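Local coordinates for periplasmic binding protein/LacI transcriptional regulator (Clostridium phytofermentans, PDB 3BRS) that probably binds a sugar outside the cell membrane and hands it to a transporter, as periplasmic-type binding proteins of the LacI-like family do, at residues Gln5-Cys10 with Lys39-Ala44; Pro66-Leu71 with Lys92-Asp97; Ile118-Val123 with Cys274-Lys279; Cys170-Asp175 with Gly196-Ser201; Lys217-Cys222 with Ile237-Val242. All blocks are in the same frame, centred on the assembly; numbering follows the deposited sequence. Where two conformers were deposited one is given.

In the fold
The chain has the two-lobed build of a type I periplasmic binding protein, each lobe an open sheet flanked by helices. Contacts 1 and 2 lie in one lobe, their centres about 9 Å apart, and share a parallel sheet in which strands 7-11 and 68-71 are neighbours. Contacts 3, 4 and 5 belong to the other lobe. There contacts 3 and 5 have centres about 10 Å apart and are joined through strands 240-243 and 275-278, while contacts 4 and 5 meet where Gly196 N bonds to Val221 O. Contact 4 faces the first lobe, its nearest atoms about 8 Å from contact 2, consistent with a place beside the interlobe cleft where relatives bind sugar.

Contact 1: residues Gln5-Cys10 with Lys39-Ala44; sequences QYYMIC and KLEFMA
The Tyr7 ring carries the ammonium of Lys39 over one face, with Glu41 OE1 and the carbonyl oxygen of Lys39 at its edge. The three side chains share one face of a parallel sheet, where strands 7-11 and 39-42, with helix 20-36, form a beta-alpha-beta crossover of the Rossmann-like lobe. Lys39 NZ stands 4.0 Å from the Tyr7 ring centroid, almost on the ring normal, a cation-pi contact. Tyr7 CG and Lys39 CG are each anti to their backbone N (chi1 177° and 172°), so ring and chain run side by side; the long aliphatic lysine chain suits this flank. Tyr7 OH donates a very short 2.4 Å bond to Glu41 OE1, meeting it from above the carboxylate plane, with the two planes nearly perpendicular. Glu41 OE1 also pairs with Arg64, which would probably favour the ionised acid.

The backbones alternate bonds nearly along the C=O axes, the straightest being Met8 N to Lys39 O (2.9 Å, 174°). On the other sheet face, beneath helix 20-36, the compact Cys10 fits beside the larger Leu40 and Phe42. With Cys10 SG anti to the backbone N, Cys10 CB comes 3.4 Å from Phe42 CD1, and the sulfur lies obliquely to that ring.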
# COMPACT_ATOMS: atom_id res chain seq x y z
N GLN A 5 -6.01 23.48 20.77
CA GLN A 5 -5.28 22.57 19.83
C GLN A 5 -6.22 21.56 19.21
O GLN A 5 -7.06 20.95 19.91
CB GLN A 5 -4.22 21.77 20.56
CG GLN A 5 -2.80 22.29 20.44
CD GLN A 5 -1.82 21.19 20.89
OE1 GLN A 5 -0.59 21.33 20.80
NE2 GLN A 5 -2.38 20.07 21.36
N TYR A 6 -6.05 21.38 17.90
CA TYR A 6 -6.74 20.33 17.16
C TYR A 6 -6.28 18.94 17.58
O TYR A 6 -5.08 18.72 17.76
CB TYR A 6 -6.50 20.57 15.70
CG TYR A 6 -7.25 21.79 15.16
CD1 TYR A 6 -6.56 22.85 14.57
CD2 TYR A 6 -8.66 21.87 15.23
CE1 TYR A 6 -7.23 23.98 14.07
CE2 TYR A 6 -9.35 23.02 14.73
CZ TYR A 6 -8.62 24.05 14.15
OH TYR A 6 -9.26 25.16 13.62
N TYR A 7 -7.26 18.03 17.76
CA TYR A 7 -7.01 16.63 18.12
C TYR A 7 -7.36 15.70 16.90
O TYR A 7 -8.52 15.62 16.47
CB TYR A 7 -7.74 16.27 19.43
CG TYR A 7 -7.67 14.86 19.95
CD1 TYR A 7 -8.83 14.29 20.64
CD2 TYR A 7 -6.50 14.05 19.78
CE1 TYR A 7 -8.84 12.98 21.09
CE2 TYR A 7 -6.47 12.70 20.25
CZ TYR A 7 -7.67 12.18 20.91
OH TYR A 7 -7.68 10.88 21.39
N MET A 8 -6.34 15.01 16.39
CA MET A 8 -6.40 14.14 15.20
C MET A 8 -5.97 12.73 15.57
O MET A 8 -5.06 12.53 16.35
CB MET A 8 -5.48 14.64 14.08
CG MET A 8 -5.74 16.09 13.54
SD MET A 8 -5.15 16.37 11.82
CE MET A 8 -5.59 18.09 11.72
N ILE A 9 -6.66 11.71 15.07
CA ILE A 9 -6.19 10.34 15.40
C ILE A 9 -5.90 9.66 14.10
O ILE A 9 -6.76 9.63 13.22
CB ILE A 9 -7.28 9.56 16.19
CG1 ILE A 9 -7.43 10.15 17.61
CG2 ILE A 9 -6.92 7.99 16.24
CD1 ILE A 9 -8.71 9.48 18.41
N CYS A 10 -4.66 9.16 13.95
CA CYS A 10 -4.27 8.44 12.72
C CYS A 10 -4.43 6.92 12.88
O CYS A 10 -3.99 6.36 13.91
CB CYS A 10 -2.78 8.78 12.39
SG CYS A 10 -2.36 7.88 10.88
N LYS A 39 -2.41 17.96 18.29
CA LYS A 39 -2.34 16.76 19.10
C LYS A 39 -2.67 15.54 18.23
O LYS A 39 -3.76 15.48 17.74
CB LYS A 39 -3.26 16.85 20.32
CG LYS A 39 -3.37 15.56 21.10
CD LYS A 39 -3.92 15.77 22.52
CE LYS A 39 -4.49 14.46 23.09
NZ LYS A 39 -5.81 14.64 23.84
N LEU A 40 -1.76 14.57 18.07
CA LEU A 40 -1.91 13.42 17.13
C LEU A 40 -1.67 12.11 17.89
O LEU A 40 -0.58 11.90 18.45
CB LEU A 40 -0.86 13.49 16.01
CG LEU A 40 -1.13 13.09 14.54
CD1 LEU A 40 0.16 12.67 13.85
CD2 LEU A 40 -2.30 12.11 14.21
N GLU A 41 -2.69 11.23 17.92
CA GLU A 41 -2.47 9.87 18.42
C GLU A 41 -2.49 8.87 17.20
O GLU A 41 -3.09 9.17 16.15
CB GLU A 41 -3.49 9.54 19.55
CG GLU A 41 -3.43 10.42 20.90
CD GLU A 41 -4.64 10.17 21.90
OE1 GLU A 41 -5.71 9.57 21.49
OE2 GLU A 41 -4.51 10.54 23.14
N PHE A 42 -1.80 7.71 17.31
CA PHE A 42 -1.91 6.54 16.39
C PHE A 42 -2.54 5.30 17.04
O PHE A 42 -2.35 5.05 18.23
CB PHE A 42 -0.53 6.18 15.90
CG PHE A 42 0.12 7.29 15.15
CD1 PHE A 42 -0.04 7.39 13.75
CD2 PHE A 42 0.85 8.26 15.80
CE1 PHE A 42 0.58 8.45 12.98
CE2 PHE A 42 1.46 9.34 15.04
CZ PHE A 42 1.28 9.42 13.62
N MET A 43 -3.36 4.59 16.31
CA MET A 43 -4.03 3.39 16.79
C MET A 43 -3.95 2.49 15.54
O MET A 43 -4.16 3.00 14.48
CB MET A 43 -5.53 3.66 17.13
CG MET A 43 -5.83 4.84 18.14
SD MET A 43 -7.60 4.99 18.55
CE MET A 43 -8.23 3.50 19.29
N ALA A 44 -3.67 1.18 15.66
CA ALA A 44 -3.54 0.34 14.49
C ALA A 44 -3.63 -1.07 15.02
O ALA A 44 -3.27 -1.31 16.21
CB ALA A 44 -2.17 0.58 13.73

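Contact 2: residues Pro66-Leu71 with Lys92-Asp97; sequences PDVILL and KLIVID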
# COMPACT_ATOMS: atom_id res chain seq x y z
N PRO A 66 -12.05 13.12 18.70
CA PRO A 66 -11.03 13.90 17.92
C PRO A 66 -11.76 14.85 16.90
O PRO A 66 -13.00 14.75 16.69
CB PRO A 66 -10.29 12.82 17.19
CG PRO A 66 -11.56 11.78 16.88
CD PRO A 66 -12.32 11.77 18.17
N ASP A 67 -11.02 15.78 16.30
CA ASP A 67 -11.56 16.64 15.28
C ASP A 67 -11.50 15.93 13.92
O ASP A 67 -12.33 16.16 13.02
CB ASP A 67 -10.69 17.89 15.24
CG ASP A 67 -10.92 18.80 16.44
OD1 ASP A 67 -12.11 19.12 16.74
OD2 ASP A 67 -9.92 19.15 17.08
N VAL A 68 -10.54 15.02 13.78
CA VAL A 68 -10.21 14.38 12.49
C VAL A 68 -9.79 12.96 12.74
O VAL A 68 -9.09 12.70 13.71
CB VAL A 68 -8.99 15.06 11.77
CG1 VAL A 68 -8.66 14.33 10.44
CG2 VAL A 68 -9.24 16.58 11.52
N ILE A 69 -10.17 12.04 11.87
CA ILE A 69 -9.54 10.72 11.93
C ILE A 69 -8.90 10.52 10.57
O ILE A 69 -9.57 10.77 9.55
CB ILE A 69 -10.63 9.66 12.14
CG1 ILE A 69 -10.95 9.47 13.64
CG2 ILE A 69 -10.30 8.33 11.36
CD1 ILE A 69 -12.40 8.77 13.86
N LEU A 70 -7.63 10.12 10.53
CA LEU A 70 -7.00 9.76 9.24
C LEU A 70 -6.98 8.23 9.13
O LEU A 70 -6.52 7.59 10.06
CB LEU A 70 -5.54 10.26 9.13
CG LEU A 70 -5.37 11.75 9.32
CD1 LEU A 70 -5.40 12.11 10.79
CD2 LEU A 70 -4.05 12.01 8.76
N LEU A 71 -7.37 7.64 8.00
CA LEU A 71 -7.66 6.25 8.07
C LEU A 71 -7.12 5.62 6.86
O LEU A 71 -7.42 6.12 5.76
CB LEU A 71 -9.19 6.04 8.17
CG LEU A 71 -9.69 4.62 7.98
CD1 LEU A 71 -9.13 3.64 9.07
CD2 LEU A 71 -11.24 4.64 7.95
N LYS A 92 -14.11 14.87 10.91
CA LYS A 92 -13.57 14.91 9.56
C LYS A 92 -12.86 13.58 9.22
O LYS A 92 -12.13 13.03 10.05
CB LYS A 92 -12.54 16.07 9.52
CG LYS A 92 -13.10 17.48 9.75
CD LYS A 92 -13.84 17.94 8.50
CE LYS A 92 -15.29 18.31 8.76
NZ LYS A 92 -15.37 19.60 9.46
N LEU A 93 -13.07 13.03 8.03
CA LEU A 93 -12.38 11.86 7.62
C LEU A 93 -11.41 12.20 6.50
O LEU A 93 -11.86 12.61 5.42
CB LEU A 93 -13.37 10.79 7.15
CG LEU A 93 -12.84 9.47 6.62
CD1 LEU A 93 -11.85 8.77 7.59
CD2 LEU A 93 -14.01 8.61 6.36
N ILE A 94 -10.12 12.01 6.73
CA ILE A 94 -9.09 11.89 5.65
C ILE A 94 -8.78 10.44 5.38
O ILE A 94 -8.45 9.67 6.30
CB ILE A 94 -7.73 12.60 6.03
CG1 ILE A 94 -7.99 13.97 6.46
CG2 ILE A 94 -6.63 12.61 4.88
CD1 ILE A 94 -8.96 14.64 5.59
N VAL A 95 -8.92 10.02 4.14
CA VAL A 95 -8.42 8.69 3.81
C VAL A 95 -6.95 8.79 3.34
O VAL A 95 -6.66 9.60 2.51
CB VAL A 95 -9.27 7.95 2.90
CG1 VAL A 95 -8.45 6.81 2.28
CG2 VAL A 95 -10.51 7.38 3.69
N ILE A 96 -6.03 8.03 3.97
CA ILE A 96 -4.65 8.00 3.54
C ILE A 96 -4.25 6.59 2.95
O ILE A 96 -4.68 5.54 3.45
CB ILE A 96 -3.77 8.29 4.71
CG1 ILE A 96 -4.27 7.45 5.88
CG2 ILE A 96 -3.63 9.84 4.96
CD1 ILE A 96 -3.19 7.23 6.95
N ASP A 97 -3.46 6.56 1.89
CA ASP A 97 -3.03 5.27 1.29
C ASP A 97 -4.11 4.43 0.63
O ASP A 97 -3.98 4.16 -0.53
CB ASP A 97 -2.28 4.46 2.34
CG ASP A 97 -1.85 3.09 1.83
OD1 ASP A 97 -1.20 3.02 0.80
OD2 ASP A 97 -2.15 2.06 2.45
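Strands 68-71 and 92-96 are neighbours in the parallel sheet of a Rossmann-like lobe, linked by a beta-alpha-beta crossover through the short helix 80-83. The segments run 19° from exactly parallel and pair Val68 with Lys92 through Leu71 with Val95. Five backbone bonds zip them together. Ile69 N meets Lys92 O at 2.9 Å almost along the C=O axis, whereas Lys92 N approaches Asp67 O in the carbonyl plane, on a lone pair.

Branched aliphatic residues suit both faces, because strands buried between helix layers need bulk without polar ends. On the face of Val68, Leu70 and Ile94, Leu70 and Ile94 lie side by side, with Leu70 CG 4.1 Å from Ile94 CB. The side chains of Val68 and Ile94 cross obliquely, Val68 CG1, anti to the backbone N, touching Ile94 CG1. Helix 246-262 covers this face, and there Lys92 lays its aliphatic base against Val68: Lys92 CB is 3.9 Å from Val68 CG2, while its bent chain carries the amine away. On the reverse face, packed by helix 51-63, Leu93 CD1 touches both Ile69 CG2 and Leu71 CB, 3.9 Å from the latter.

The last rung is less regular. Ile96 N reaches Leu71 O at 3.0 Å from above the carbonyl plane, and Ile96 CG1, in the crowded position between N and carbonyl carbon (chi1 46°), sits 3.4 Å from Leu71 O.

Contact 3: residues Ile118-Val123 with Cys274-Lys279; sequences IRIGAV and CALITK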
# COMPACT_ATOMS: atom_id res chain seq x y z
N ILE A 118 0.54 -0.44 -13.56
CA ILE A 118 0.79 -0.22 -14.99
C ILE A 118 2.26 0.01 -15.30
O ILE A 118 2.76 -0.52 -16.35
CB ILE A 118 -0.05 1.03 -15.56
CG1 ILE A 118 -1.56 0.76 -15.46
CG2 ILE A 118 0.33 1.31 -17.02
CD1 ILE A 118 -2.42 1.83 -16.11
N ARG A 119 3.00 0.81 -14.52
CA ARG A 119 4.40 1.05 -14.99
C ARG A 119 5.22 -0.20 -14.72
O ARG A 119 6.02 -0.64 -15.54
CB ARG A 119 5.08 2.23 -14.29
CG ARG A 119 4.52 3.59 -14.65
CD ARG A 119 4.54 4.50 -13.46
NE ARG A 119 5.61 5.53 -13.30
CZ ARG A 119 6.67 5.76 -14.09
NH1 ARG A 119 6.93 5.04 -15.20
NH2 ARG A 119 7.55 6.71 -13.76
N ILE A 120 4.97 -0.86 -13.61
CA ILE A 120 5.68 -2.13 -13.35
C ILE A 120 5.18 -3.24 -14.38
O ILE A 120 6.00 -4.08 -14.84
CB ILE A 120 5.69 -2.37 -11.77
CG1 ILE A 120 7.06 -2.20 -11.08
CG2 ILE A 120 4.61 -3.33 -11.24
CD1 ILE A 120 8.21 -2.98 -11.61
N GLY A 121 3.89 -3.20 -14.81
CA GLY A 121 3.43 -4.13 -15.86
C GLY A 121 4.23 -3.96 -17.12
O GLY A 121 4.59 -4.94 -17.80
N ALA A 122 4.51 -2.70 -17.47
CA ALA A 122 5.21 -2.40 -18.73
C ALA A 122 6.65 -2.81 -18.67
O ALA A 122 7.19 -3.30 -19.65
CB ALA A 122 5.07 -0.96 -19.18
N VAL A 123 7.30 -2.65 -17.53
CA VAL A 123 8.67 -3.21 -17.37
C VAL A 123 8.64 -4.76 -17.58
O VAL A 123 9.48 -5.30 -18.28
CB VAL A 123 9.24 -2.85 -15.93
CG1 VAL A 123 10.49 -3.68 -15.60
CG2 VAL A 123 9.54 -1.33 -15.81
N CYS A 274 4.79 8.78 -7.28
CA CYS A 274 5.72 7.61 -7.15
C CYS A 274 6.75 7.66 -8.29
O CYS A 274 6.57 8.46 -9.19
CB CYS A 274 4.93 6.29 -7.16
SG CYS A 274 4.21 6.06 -8.75
N ALA A 275 7.85 6.92 -8.22
CA ALA A 275 8.85 6.86 -9.30
C ALA A 275 9.26 5.43 -9.64
O ALA A 275 9.29 4.58 -8.78
CB ALA A 275 10.09 7.71 -8.98
N LEU A 276 9.60 5.20 -10.89
CA LEU A 276 10.12 3.91 -11.34
C LEU A 276 11.66 4.03 -11.54
O LEU A 276 12.11 4.83 -12.38
CB LEU A 276 9.51 3.52 -12.68
CG LEU A 276 10.03 2.24 -13.37
CD1 LEU A 276 9.56 1.00 -12.66
CD2 LEU A 276 9.53 2.13 -14.78
N ILE A 277 12.40 3.17 -10.82
CA ILE A 277 13.81 3.02 -10.93
C ILE A 277 14.16 1.63 -11.44
O ILE A 277 13.56 0.66 -11.08
CB ILE A 277 14.52 3.20 -9.57
CG1 ILE A 277 13.63 3.89 -8.56
CG2 ILE A 277 15.79 4.06 -9.79
CD1 ILE A 277 14.41 4.38 -7.37
N THR A 278 15.24 1.52 -12.18
CA THR A 278 15.41 0.40 -13.06
C THR A 278 16.91 0.13 -13.06
O THR A 278 17.69 1.10 -13.03
CB THR A 278 14.88 0.88 -14.49
OG1 THR A 278 13.61 0.25 -14.77
CG2 THR A 278 15.81 0.65 -15.56
N LYS A 279 17.28 -1.15 -13.02
CA LYS A 279 18.65 -1.56 -13.02
C LYS A 279 19.01 -1.96 -14.44
O LYS A 279 18.35 -2.80 -15.04
CB LYS A 279 18.83 -2.73 -12.09
CG LYS A 279 20.12 -3.46 -12.26
CD LYS A 279 20.65 -3.93 -10.93
CE LYS A 279 22.02 -4.57 -11.13
NZ LYS A 279 22.86 -4.39 -9.92
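Leu276 holds CG anti to its backbone N (chi1 175°), which sends its isobutyl group from the strand up to helix 113-127. There it meets Val123, whose CG2 is anti to the carbonyl carbon, and the two side chains reach tip to tip. Val123 CG2 lies 3.6 Å from Leu276 CD2, the closest approach of the contact. One turn earlier on the helix, Arg119 has CG anti to the carbonyl carbon (chi1 -69°), and its chain then bends at chi2 and chi3. That fold lays the guanidinium flat over the base of the leucine: Leu276 CB stands 3.7 Å above the guanidinium plane, displaced toward its rim, and Arg119 CZ is 3.9 Å from Leu276 CB.

Leu276 thus meets the guanidinium at its base and the Val123 CG2 methyl at its tip. Arginine suits this border of the surface, since its flat face can lie on an apolar chain while its N-H groups point along the plane. Ile120 adds a lighter touch, its CD1 lying 4.3 Å from Leu276 CD1. The union is one of van der Waals packing, helix against sheet.

The helical segment 118-123, part of helix 113-127, runs 22° from the direction of strand 275-278, the antiparallel edge of the second lobe's sheet. That strand bonds to 240-243, and the same helix face continues inward, Ile120 and Val123 also packing on Val221 of strand 219-224.

Contact 4: residues Cys170-Asp175 with Gly196-Ser201; sequences CDSNYD and GLNQYS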
# COMPACT_ATOMS: atom_id res chain seq x y z
N CYS A 170 -0.08 -13.09 0.07
CA CYS A 170 0.65 -13.22 1.31
C CYS A 170 0.08 -12.51 2.46
O CYS A 170 0.60 -12.69 3.62
CB CYS A 170 2.12 -12.72 1.12
SG CYS A 170 2.42 -10.89 1.17
N ASP A 171 -0.96 -11.71 2.24
CA ASP A 171 -1.58 -10.85 3.33
C ASP A 171 -0.55 -10.04 4.07
O ASP A 171 -0.70 -9.81 5.25
CB ASP A 171 -2.28 -11.71 4.38
CG ASP A 171 -3.49 -12.46 3.81
OD1 ASP A 171 -4.42 -11.72 3.37
OD2 ASP A 171 -3.52 -13.73 3.80
N SER A 172 0.43 -9.47 3.37
CA SER A 172 1.44 -8.60 4.05
C SER A 172 2.13 -9.29 5.17
O SER A 172 2.38 -8.74 6.23
CB SER A 172 0.82 -7.26 4.51
OG SER A 172 0.18 -6.64 3.34
N ASN A 173 2.52 -10.53 4.92
CA ASN A 173 3.22 -11.31 5.94
C ASN A 173 4.51 -11.83 5.27
O ASN A 173 4.43 -12.50 4.20
CB ASN A 173 2.30 -12.47 6.38
CG ASN A 173 2.99 -13.38 7.37
OD1 ASN A 173 3.73 -14.28 6.97
ND2 ASN A 173 2.80 -13.12 8.67
N TYR A 174 5.67 -11.48 5.79
CA TYR A 174 6.92 -11.89 5.11
C TYR A 174 7.08 -13.48 4.96
O TYR A 174 7.51 -14.05 3.94
CB TYR A 174 8.16 -11.39 5.83
CG TYR A 174 8.42 -9.92 5.90
CD1 TYR A 174 8.83 -9.23 4.79
CD2 TYR A 174 8.30 -9.21 7.15
CE1 TYR A 174 9.11 -7.82 4.88
CE2 TYR A 174 8.54 -7.85 7.24
CZ TYR A 174 8.95 -7.16 6.09
OH TYR A 174 9.15 -5.82 6.17
N ASP A 175 6.69 -14.24 5.96
CA ASP A 175 6.89 -15.68 5.76
C ASP A 175 5.93 -16.30 4.79
O ASP A 175 6.32 -17.30 4.18
CB ASP A 175 6.79 -16.45 7.03
CG ASP A 175 7.80 -16.03 8.05
OD1 ASP A 175 8.97 -15.66 7.75
OD2 ASP A 175 7.39 -16.12 9.20
N GLY A 196 6.39 -8.60 -6.88
CA GLY A 196 5.88 -8.38 -5.49
C GLY A 196 5.18 -7.04 -5.47
O GLY A 196 5.77 -6.01 -5.83
N LEU A 197 3.92 -7.00 -4.99
CA LEU A 197 3.08 -5.76 -5.11
C LEU A 197 3.20 -4.78 -3.87
O LEU A 197 2.66 -3.66 -3.80
CB LEU A 197 1.61 -6.15 -5.42
CG LEU A 197 1.42 -6.63 -6.90
CD1 LEU A 197 -0.15 -6.82 -7.11
CD2 LEU A 197 2.12 -5.60 -7.85
N ASN A 198 3.89 -5.23 -2.86
CA ASN A 198 4.25 -4.34 -1.76
C ASN A 198 5.55 -4.76 -1.10
O ASN A 198 6.12 -5.74 -1.50
CB ASN A 198 3.08 -4.18 -0.78
CG ASN A 198 2.99 -5.31 0.23
OD1 ASN A 198 3.34 -6.48 -0.05
ND2 ASN A 198 2.51 -4.97 1.41
N GLN A 199 6.02 -4.10 -0.06
CA GLN A 199 7.34 -4.50 0.46
C GLN A 199 7.41 -5.92 1.05
O GLN A 199 8.33 -6.67 0.73
CB GLN A 199 7.80 -3.47 1.46
CG GLN A 199 9.16 -3.64 2.04
CD GLN A 199 9.28 -2.82 3.32
OE1 GLN A 199 8.54 -1.83 3.53
NE2 GLN A 199 10.20 -3.21 4.19
N TYR A 200 6.43 -6.30 1.91
CA TYR A 200 6.30 -7.67 2.43
C TYR A 200 6.44 -8.72 1.40
O TYR A 200 7.11 -9.73 1.62
CB TYR A 200 4.94 -7.86 3.17
CG TYR A 200 4.78 -6.94 4.37
CD1 TYR A 200 4.13 -5.71 4.24
CD2 TYR A 200 5.28 -7.29 5.60
CE1 TYR A 200 3.91 -4.83 5.35
CE2 TYR A 200 5.11 -6.45 6.72
CZ TYR A 200 4.38 -5.23 6.62
OH TYR A 200 4.22 -4.41 7.73
N SER A 201 5.71 -8.54 0.31
CA SER A 201 5.60 -9.46 -0.81
C SER A 201 6.91 -9.53 -1.46
O SER A 201 7.39 -10.61 -1.74
CB SER A 201 4.64 -8.89 -1.89
OG SER A 201 3.25 -9.08 -1.64
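This is a buried junction between two helix starts, 174-187 and 199-211, each following a strand of the second lobe's open alpha/beta sheet. Its centre is the Tyr200 ring, held between Ser172 and Tyr174. Ser172 O lies 3.3 Å above one face, toward the rim, and Ser172 CB makes a CH-pi contact 4.1 Å from the ring centroid; so small a residue lets its backbone settle against an aromatic plane. Tyr174 crosses obliquely, planes at 46°, so that Tyr200 CD2 sits 3.6 Å above the centre of the Tyr174 ring. Both tyrosines hold CG anti to the carbonyl carbon.

Asn198 is the N-cap of helix 199-211, a task its short amide suits: Asn198 OD1 accepts from Ser201 N at 3.2 Å, the donor lying above the carbonyl plane. Across from Ser201, Cys170 SG, in the crowded position between N and carbonyl carbon (chi1 81°), comes 3.4 Å from Ser201 OG.

The polar ends look to the other lobe. Tyr200 OH bonds to Asp16, Ser172 OG to Glu48 and Gln199 OE1 to Asp20 N, consistent with the interlobe cleft. On the inner side, Gly196 pairs with strand 219-224, while helix 144-157 flanks Leu197 and Asn198.

Contact 5: residues Lys217-Cys222 with Ile237-Val242; sequences KVKLVC and IFEAMV
Backbone hydrogen bonds join strands 219-224 and 240-243 as parallel neighbours in the open alpha/beta sheet of the second lobe. Glu239 N meets Leu220 O at 2.7 Å, nearly along the C=O axis, before strand 240-243 begins. Farther on, Val242 N reaches Cys222 O at 2.9 Å in the carbonyl plane, and Cys222 N is held more loosely by Ala240 O. A water accepts from Leu220 N and donates a weak bond to Ile237 O, bridging the backbones where they begin to part.

Apolar and sulfur contacts gather on the side packed by helix 199-211. Leu220, with CG anti to the backbone N (chi1 174°), lies alongside the Phe238 ring, both pointing the same way. Cys222 SG takes the crowded position between N and carbonyl carbon (chi1 55°) and makes a sulfur-aromatic contact, 4.1 Å from the Phe238 ring centroid and oblique to the ring. Cysteine is slim enough to sit here, with Met241 CB 3.8 Å from Cys222 SG.

On the other side, toward helix 113-127, small Ala240 lies by Val221. Glu239, bent at chi2, crosses the aliphatic part of Lys219 obliquely, the charged ends staying apart, with Lys219 NZ 5.8 Å from Glu239 OE2. The buried Glu239 OE1, lacking any polar partner in the model, abuts Val221 CG1 at 3.1 Å.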
# COMPACT_ATOMS: atom_id res chain seq x y z
N LYS A 217 18.32 -16.79 -12.75
CA LYS A 217 17.27 -17.32 -13.61
C LYS A 217 15.95 -16.55 -13.49
O LYS A 217 15.26 -16.35 -14.48
CB LYS A 217 17.04 -18.80 -13.33
CG LYS A 217 18.00 -19.70 -14.11
CD LYS A 217 17.86 -21.16 -13.71
CE LYS A 217 19.10 -21.71 -12.97
NZ LYS A 217 18.94 -23.16 -12.52
N VAL A 218 15.59 -16.17 -12.26
CA VAL A 218 14.36 -15.46 -11.99
C VAL A 218 14.66 -14.00 -11.56
O VAL A 218 15.35 -13.77 -10.57
CB VAL A 218 13.48 -16.22 -10.98
CG1 VAL A 218 12.14 -15.43 -10.53
CG2 VAL A 218 13.23 -17.68 -11.54
N LYS A 219 14.16 -13.05 -12.35
CA LYS A 219 14.16 -11.64 -11.99
C LYS A 219 12.87 -11.19 -11.26
O LYS A 219 11.78 -11.74 -11.45
CB LYS A 219 14.35 -10.82 -13.25
CG LYS A 219 15.80 -10.89 -13.82
CD LYS A 219 15.73 -10.33 -15.25
CE LYS A 219 16.98 -10.51 -16.08
NZ LYS A 219 16.58 -10.82 -17.49
N LEU A 220 13.06 -10.15 -10.45
CA LEU A 220 12.12 -9.66 -9.51
C LEU A 220 11.96 -8.17 -9.74
O LEU A 220 12.93 -7.38 -9.92
CB LEU A 220 12.59 -9.98 -8.08
CG LEU A 220 11.83 -9.44 -6.86
CD1 LEU A 220 10.34 -9.92 -6.77
CD2 LEU A 220 12.54 -9.80 -5.57
N VAL A 221 10.70 -7.79 -9.80
CA VAL A 221 10.31 -6.39 -9.90
C VAL A 221 9.23 -6.21 -8.83
O VAL A 221 8.57 -7.20 -8.42
CB VAL A 221 9.72 -6.07 -11.32
CG1 VAL A 221 10.79 -6.22 -12.39
CG2 VAL A 221 8.60 -6.98 -11.67
N CYS A 222 9.07 -4.97 -8.35
CA CYS A 222 8.07 -4.72 -7.27
C CYS A 222 7.66 -3.28 -7.22
O CYS A 222 8.37 -2.37 -7.70
CB CYS A 222 8.62 -5.10 -5.87
SG CYS A 222 10.22 -4.18 -5.55
N ILE A 237 19.43 -7.15 -7.03
CA ILE A 237 18.68 -8.34 -7.52
C ILE A 237 17.10 -8.14 -7.40
O ILE A 237 16.28 -9.08 -7.40
CB ILE A 237 19.35 -9.70 -7.09
CG1 ILE A 237 20.49 -10.05 -8.07
CG2 ILE A 237 18.33 -10.86 -6.97
CD1 ILE A 237 21.88 -9.27 -7.86
N PHE A 238 16.72 -6.87 -7.26
CA PHE A 238 15.51 -6.35 -7.87
C PHE A 238 15.98 -5.87 -9.22
O PHE A 238 17.12 -5.38 -9.34
CB PHE A 238 15.00 -5.18 -7.06
CG PHE A 238 14.33 -5.60 -5.78
CD1 PHE A 238 14.92 -5.33 -4.55
CD2 PHE A 238 13.15 -6.34 -5.82
CE1 PHE A 238 14.29 -5.74 -3.35
CE2 PHE A 238 12.53 -6.77 -4.64
CZ PHE A 238 13.08 -6.48 -3.40
N GLU A 239 15.18 -5.99 -10.27
CA GLU A 239 15.61 -5.13 -11.34
C GLU A 239 14.74 -3.91 -11.84
O GLU A 239 15.17 -3.10 -12.65
CB GLU A 239 16.49 -5.82 -12.34
CG GLU A 239 15.90 -7.01 -12.94
CD GLU A 239 14.78 -6.59 -13.79
OE1 GLU A 239 13.62 -6.92 -13.43
OE2 GLU A 239 15.04 -5.93 -14.83
N ALA A 240 13.58 -3.74 -11.26
CA ALA A 240 12.95 -2.45 -11.27
C ALA A 240 12.14 -2.31 -10.03
O ALA A 240 11.63 -3.32 -9.51
CB ALA A 240 12.10 -2.27 -12.50
N MET A 241 11.98 -1.09 -9.54
CA MET A 241 11.01 -0.89 -8.45
C MET A 241 10.31 0.46 -8.58
O MET A 241 10.98 1.51 -8.98
CB MET A 241 11.64 -1.02 -7.07
CG MET A 241 12.77 -0.04 -6.66
SD MET A 241 13.39 -0.23 -4.90
CE MET A 241 13.75 -1.98 -4.89
N VAL A 242 8.97 0.44 -8.31
CA VAL A 242 8.17 1.64 -8.16
C VAL A 242 8.23 2.00 -6.63
O VAL A 242 8.02 1.17 -5.75
CB VAL A 242 6.72 1.51 -8.68
CG1 VAL A 242 6.02 2.86 -8.55
CG2 VAL A 242 6.68 1.08 -10.18
O HOH W 1 15.95 -9.44 -10.12